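Local coordinates for esterase (uncultured bacterium pCosCE1, PDB 7ATL), which is a family VIII carboxylesterase of beta-lactamase-like fold that probably hydrolyses carboxylic esters and has promiscuous acyltransferase activity, at residues Q200-T212 against G266-T280. Residues are numbered along the deposited sequence; the frame is centred on the assembly and turned at random.
Sequences QPLGLRNTGFYTT and GMVGDADDVLQLVET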
loop_
_atom_site.group_PDB
_atom_site.type_symbol
_atom_site.label_atom_id
_atom_site.label_comp_id
_atom_site.label_asym_id
_atom_site.label_seq_id
_atom_site.Cartn_x
_atom_site.Cartn_y
_atom_site.Cartn_z
ATOM N N GLN A 200 16.966 -1.383 -7.485
ATOM C CA GLN A 200 18.114 -1.910 -8.271
ATOM C C GLN A 200 18.052 -3.433 -8.309
ATOM O O GLN A 200 17.985 -3.992 -9.390
ATOM C CB GLN A 200 19.448 -1.341 -7.778
ATOM C CG GLN A 200 19.628 0.119 -8.198
ATOM C CD GLN A 200 21.008 0.665 -7.917
ATOM O OE1 GLN A 200 21.702 1.095 -8.827
ATOM N NE2 GLN A 200 21.431 0.625 -6.664
ATOM N N PRO A 201 18.036 -4.151 -7.167
ATOM C CA PRO A 201 17.904 -5.610 -7.180
ATOM C C PRO A 201 16.762 -6.180 -8.031
ATOM O O PRO A 201 16.989 -7.181 -8.683
ATOM C CB PRO A 201 17.634 -5.934 -5.708
ATOM C CG PRO A 201 18.395 -4.853 -4.959
ATOM C CD PRO A 201 18.238 -3.614 -5.812
ATOM N N LEU A 202 15.583 -5.549 -8.005
ATOM C CA LEU A 202 14.366 -6.021 -8.721
ATOM C C LEU A 202 14.323 -5.452 -10.149
ATOM O O LEU A 202 13.364 -5.798 -10.873
ATOM C CB LEU A 202 13.108 -5.613 -7.934
ATOM C CG LEU A 202 12.745 -6.467 -6.712
ATOM C CD1 LEU A 202 11.345 -6.143 -6.195
ATOM C CD2 LEU A 202 12.824 -7.945 -7.047
ATOM N N GLY A 203 15.286 -4.593 -10.523
ATOM C CA GLY A 203 15.359 -3.938 -11.845
ATOM C C GLY A 203 14.172 -3.023 -12.147
ATOM O O GLY A 203 13.844 -2.845 -13.335
ATOM N N LEU A 204 13.566 -2.401 -11.137
ATOM C CA LEU A 204 12.363 -1.543 -11.326
ATOM C C LEU A 204 12.735 -0.362 -12.231
ATOM O O LEU A 204 13.839 0.156 -12.086
ATOM C CB LEU A 204 11.867 -1.055 -9.957
ATOM C CG LEU A 204 11.476 -2.130 -8.931
ATOM C CD1 LEU A 204 10.829 -1.489 -7.721
ATOM C CD2 LEU A 204 10.544 -3.175 -9.518
ATOM N N ARG A 205 11.843 0.078 -13.112
ATOM C CA ARG A 205 12.182 1.149 -14.091
ATOM C C ARG A 205 11.750 2.531 -13.579
ATOM O O ARG A 205 12.386 3.526 -13.995
ATOM C CB ARG A 205 11.589 0.875 -15.482
ATOM C CG ARG A 205 10.145 0.393 -15.495
ATOM C CD ARG A 205 9.586 0.272 -16.903
ATOM N NE ARG A 205 8.138 0.102 -16.885
ATOM C CZ ARG A 205 7.396 -0.138 -17.961
ATOM N NH1 ARG A 205 6.082 -0.258 -17.850
ATOM N NH2 ARG A 205 7.967 -0.256 -19.148
ATOM N N ASN A 206 10.706 2.629 -12.746
ATOM C CA ASN A 206 10.026 3.931 -12.563
ATOM C C ASN A 206 9.253 4.000 -11.242
ATOM O O ASN A 206 8.064 4.378 -11.259
ATOM C CB ASN A 206 9.143 4.198 -13.783
ATOM C CG ASN A 206 8.666 5.628 -13.842
ATOM O OD1 ASN A 206 7.554 5.870 -14.294
ATOM N ND2 ASN A 206 9.484 6.556 -13.360
ATOM N N THR A 207 9.915 3.746 -10.114
ATOM C CA THR A 207 9.243 3.761 -8.798
ATOM C C THR A 207 10.140 4.466 -7.779
ATOM O O THR A 207 11.332 4.134 -7.701
ATOM C CB THR A 207 8.833 2.335 -8.414
ATOM O OG1 THR A 207 7.781 1.934 -9.304
ATOM C CG2 THR A 207 8.399 2.218 -6.965
ATOM N N GLY A 208 9.567 5.390 -7.010
ATOM C CA GLY A 208 10.304 6.161 -5.999
ATOM C C GLY A 208 9.356 7.013 -5.190
ATOM O O GLY A 208 8.168 6.631 -5.101
ATOM N N PHE A 209 9.855 8.128 -4.652
ATOM C CA PHE A 209 9.172 8.948 -3.613
ATOM C C PHE A 209 8.656 10.275 -4.181
ATOM O O PHE A 209 7.876 10.948 -3.484
ATOM C CB PHE A 209 10.120 9.160 -2.434
ATOM C CG PHE A 209 10.149 7.980 -1.505
ATOM C CD1 PHE A 209 9.126 7.799 -0.590
ATOM C CD2 PHE A 209 11.155 7.036 -1.601
ATOM C CE1 PHE A 209 9.122 6.706 0.254
ATOM C CE2 PHE A 209 11.149 5.936 -0.767
ATOM C CZ PHE A 209 10.142 5.779 0.167
ATOM N N TYR A 210 9.098 10.624 -5.386
ATOM C CA TYR A 210 8.569 11.729 -6.220
ATOM C C TYR A 210 8.955 11.497 -7.682
ATOM O O TYR A 210 9.840 10.655 -7.936
ATOM C CB TYR A 210 9.114 13.061 -5.722
ATOM C CG TYR A 210 10.498 13.407 -6.196
ATOM C CD1 TYR A 210 11.614 12.848 -5.608
ATOM C CD2 TYR A 210 10.693 14.307 -7.230
ATOM C CE1 TYR A 210 12.894 13.186 -6.019
ATOM C CE2 TYR A 210 11.964 14.649 -7.663
ATOM C CZ TYR A 210 13.073 14.104 -7.039
ATOM O OH TYR A 210 14.332 14.471 -7.425
ATOM N N THR A 211 8.305 12.213 -8.603
ATOM C CA THR A 211 8.605 12.169 -10.057
ATOM C C THR A 211 8.832 13.593 -10.563
ATOM O O THR A 211 8.186 14.512 -10.019
ATOM C CB THR A 211 7.500 11.446 -10.831
ATOM O OG1 THR A 211 7.936 11.388 -12.190
ATOM C CG2 THR A 211 6.153 12.126 -10.723
ATOM N N THR A 212 9.743 13.759 -11.526
ATOM C CA THR A 212 9.940 15.011 -12.304
ATOM C C THR A 212 9.174 14.931 -13.628
ATOM O O THR A 212 9.141 15.936 -14.325
ATOM C CB THR A 212 11.418 15.285 -12.613
ATOM O OG1 THR A 212 11.907 14.204 -13.409
ATOM C CG2 THR A 212 12.252 15.501 -11.364
ATOM N N GLY A 266 3.698 7.604 0.545
ATOM C CA GLY A 266 4.275 8.726 -0.221
ATOM C C GLY A 266 4.857 8.368 -1.586
ATOM O O GLY A 266 5.447 9.297 -2.237
ATOM N N MET A 267 4.779 7.109 -2.015
ATOM C CA MET A 267 5.540 6.690 -3.223
ATOM C C MET A 267 4.689 6.856 -4.505
ATOM O O MET A 267 3.448 7.009 -4.427
ATOM C CB MET A 267 6.054 5.249 -3.101
ATOM C CG MET A 267 6.885 5.016 -1.864
ATOM S SD MET A 267 7.647 3.378 -1.796
ATOM C CE MET A 267 8.850 3.538 -3.107
ATOM N N VAL A 268 5.384 6.837 -5.643
ATOM C CA VAL A 268 4.855 6.850 -7.036
ATOM C C VAL A 268 5.499 5.683 -7.791
ATOM O O VAL A 268 6.648 5.320 -7.448
ATOM C CB VAL A 268 5.168 8.185 -7.733
ATOM C CG1 VAL A 268 4.383 9.323 -7.097
ATOM C CG2 VAL A 268 6.659 8.495 -7.761
ATOM N N GLY A 269 4.797 5.123 -8.779
ATOM C CA GLY A 269 5.298 3.987 -9.569
ATOM C C GLY A 269 4.277 3.449 -10.558
ATOM O O GLY A 269 3.069 3.762 -10.425
ATOM N N ASP A 270 4.760 2.644 -11.514
ATOM C CA ASP A 270 3.922 2.046 -12.582
ATOM C C ASP A 270 3.510 0.643 -12.158
ATOM O O ASP A 270 4.075 0.117 -11.209
ATOM C CB ASP A 270 4.610 2.120 -13.947
ATOM C CG ASP A 270 5.864 1.292 -14.070
ATOM O OD1 ASP A 270 6.089 0.472 -13.165
ATOM O OD2 ASP A 270 6.600 1.479 -15.083
ATOM N N ALA A 271 2.522 0.096 -12.847
ATOM C CA ALA A 271 1.914 -1.222 -12.576
ATOM C C ALA A 271 2.975 -2.329 -12.708
ATOM O O ALA A 271 3.018 -3.197 -11.825
ATOM C CB ALA A 271 0.737 -1.409 -13.504
ATOM N N ASP A 272 3.833 -2.286 -13.731
ATOM C CA ASP A 272 4.830 -3.363 -13.993
ATOM C C ASP A 272 5.832 -3.450 -12.850
ATOM O O ASP A 272 6.302 -4.580 -12.589
ATOM C CB ASP A 272 5.575 -3.187 -15.318
ATOM C CG ASP A 272 4.692 -3.625 -16.465
ATOM O OD1 ASP A 272 4.588 -4.824 -16.652
ATOM O OD2 ASP A 272 4.023 -2.764 -17.082
ATOM N N ASP A 273 6.189 -2.322 -12.231
ATOM C CA ASP A 273 7.110 -2.325 -11.066
ATOM C C ASP A 273 6.356 -3.012 -9.923
ATOM O O ASP A 273 6.929 -3.871 -9.292
ATOM C CB ASP A 273 7.670 -0.935 -10.736
ATOM C CG ASP A 273 8.807 -0.414 -11.624
ATOM O OD1 ASP A 273 9.434 -1.202 -12.369
ATOM O OD2 ASP A 273 9.069 0.794 -11.554
ATOM N N VAL A 274 5.069 -2.749 -9.747
ATOM C CA VAL A 274 4.272 -3.373 -8.649
ATOM C C VAL A 274 4.169 -4.883 -8.893
ATOM O O VAL A 274 4.195 -5.646 -7.909
ATOM C CB VAL A 274 2.888 -2.706 -8.529
ATOM C CG1 VAL A 274 1.977 -3.402 -7.522
ATOM C CG2 VAL A 274 3.026 -1.226 -8.199
ATOM N N LEU A 275 4.053 -5.310 -10.149
ATOM C CA LEU A 275 3.901 -6.744 -10.482
ATOM C C LEU A 275 5.202 -7.472 -10.145
ATOM O O LEU A 275 5.112 -8.608 -9.651
ATOM C CB LEU A 275 3.547 -6.917 -11.958
ATOM C CG LEU A 275 3.382 -8.374 -12.390
ATOM C CD1 LEU A 275 2.391 -9.105 -11.497
ATOM C CD2 LEU A 275 2.928 -8.462 -13.830
ATOM N N GLN A 276 6.356 -6.841 -10.411
ATOM C CA GLN A 276 7.699 -7.356 -10.025
ATOM C C GLN A 276 7.686 -7.570 -8.516
ATOM O O GLN A 276 8.091 -8.652 -8.063
ATOM C CB GLN A 276 8.827 -6.372 -10.359
ATOM C CG GLN A 276 9.331 -6.428 -11.797
ATOM C CD GLN A 276 9.639 -7.862 -12.158
ATOM O OE1 GLN A 276 10.485 -8.527 -11.538
ATOM N NE2 GLN A 276 8.894 -8.370 -13.127
ATOM N N LEU A 277 7.229 -6.562 -7.771
ATOM C CA LEU A 277 7.162 -6.622 -6.290
ATOM C C LEU A 277 6.279 -7.809 -5.845
ATOM O O LEU A 277 6.685 -8.562 -4.942
ATOM C CB LEU A 277 6.609 -5.292 -5.774
ATOM C CG LEU A 277 6.122 -5.322 -4.330
ATOM C CD1 LEU A 277 7.301 -5.617 -3.404
ATOM C CD2 LEU A 277 5.428 -4.015 -3.954
ATOM N N VAL A 278 5.086 -7.955 -6.416
ATOM C CA VAL A 278 4.105 -8.973 -5.954
ATOM C C VAL A 278 4.615 -10.384 -6.312
ATOM O O VAL A 278 4.509 -11.285 -5.435
ATOM C CB VAL A 278 2.702 -8.684 -6.508
ATOM C CG1 VAL A 278 1.714 -9.778 -6.145
ATOM C CG2 VAL A 278 2.185 -7.328 -6.041
ATOM N N GLU A 279 5.157 -10.595 -7.516
ATOM C CA GLU A 279 5.774 -11.892 -7.916
ATOM C C GLU A 279 6.878 -12.251 -6.910
ATOM O O GLU A 279 6.859 -13.381 -6.382
ATOM C CB GLU A 279 6.321 -11.835 -9.344
ATOM C CG GLU A 279 5.310 -12.294 -10.372
ATOM C CD GLU A 279 4.924 -13.748 -10.192
ATOM O OE1 GLU A 279 5.822 -14.611 -10.419
ATOM O OE2 GLU A 279 3.756 -14.004 -9.779
ATOM N N THR A 280 7.760 -11.306 -6.593
ATOM C CA THR A 280 8.854 -11.465 -5.598
ATOM C C THR A 280 8.302 -11.918 -4.236
ATOM O O THR A 280 8.866 -12.848 -3.633
ATOM C CB THR A 280 9.639 -10.160 -5.468
ATOM O OG1 THR A 280 10.101 -9.806 -6.772
ATOM C CG2 THR A 280 10.809 -10.284 -4.519
HETATM O O HOH W 1 4.035 -0.260 -16.144
HETATM O O HOH W 2 5.504 0.734 -8.562
#
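D273, in the first turn of helix 271-283, grips the backbone NH groups of R205 and N206 and the hydroxyl of T207 in this beta-lactamase-like fold, joining the loop after helix 190-199 to strand 268-269 and helix 271-283. D273 OD1 accepts from R205 N (2.8 Å) and D273 OD2, by its syn lone pair, from N206 N (2.7 Å). T207 OG1 donates to the anti lone pair of D273 OD2 (2.8 Å), its side chain running past that of D273 in the opposite direction. D270, the N-cap, accepts D273 N on OD1, while D270 OD2 forms a salt bridge with R205 NE (2.7 Å). The extended R205 chain crosses D270 at about a right angle, guanidinium and carboxylate planes 56° apart, and NH1 forms a longer salt bridge with D272 OD2, also linked to it by water 1; D272 OD1 pairs with R57. G208 and V268 form a single antiparallel hydrogen-bonded bridge. M267 lays CG over one face of the F209 ring, a Met-aromatic contact; the bend at chi3 (70°) sets CE over the ring toward its rim. At the far end L202 meets T280 tip to tip, L202 CD2 lying 3.3 Å from T280 OG1, a hydroxyl that itself donates to Q276 O.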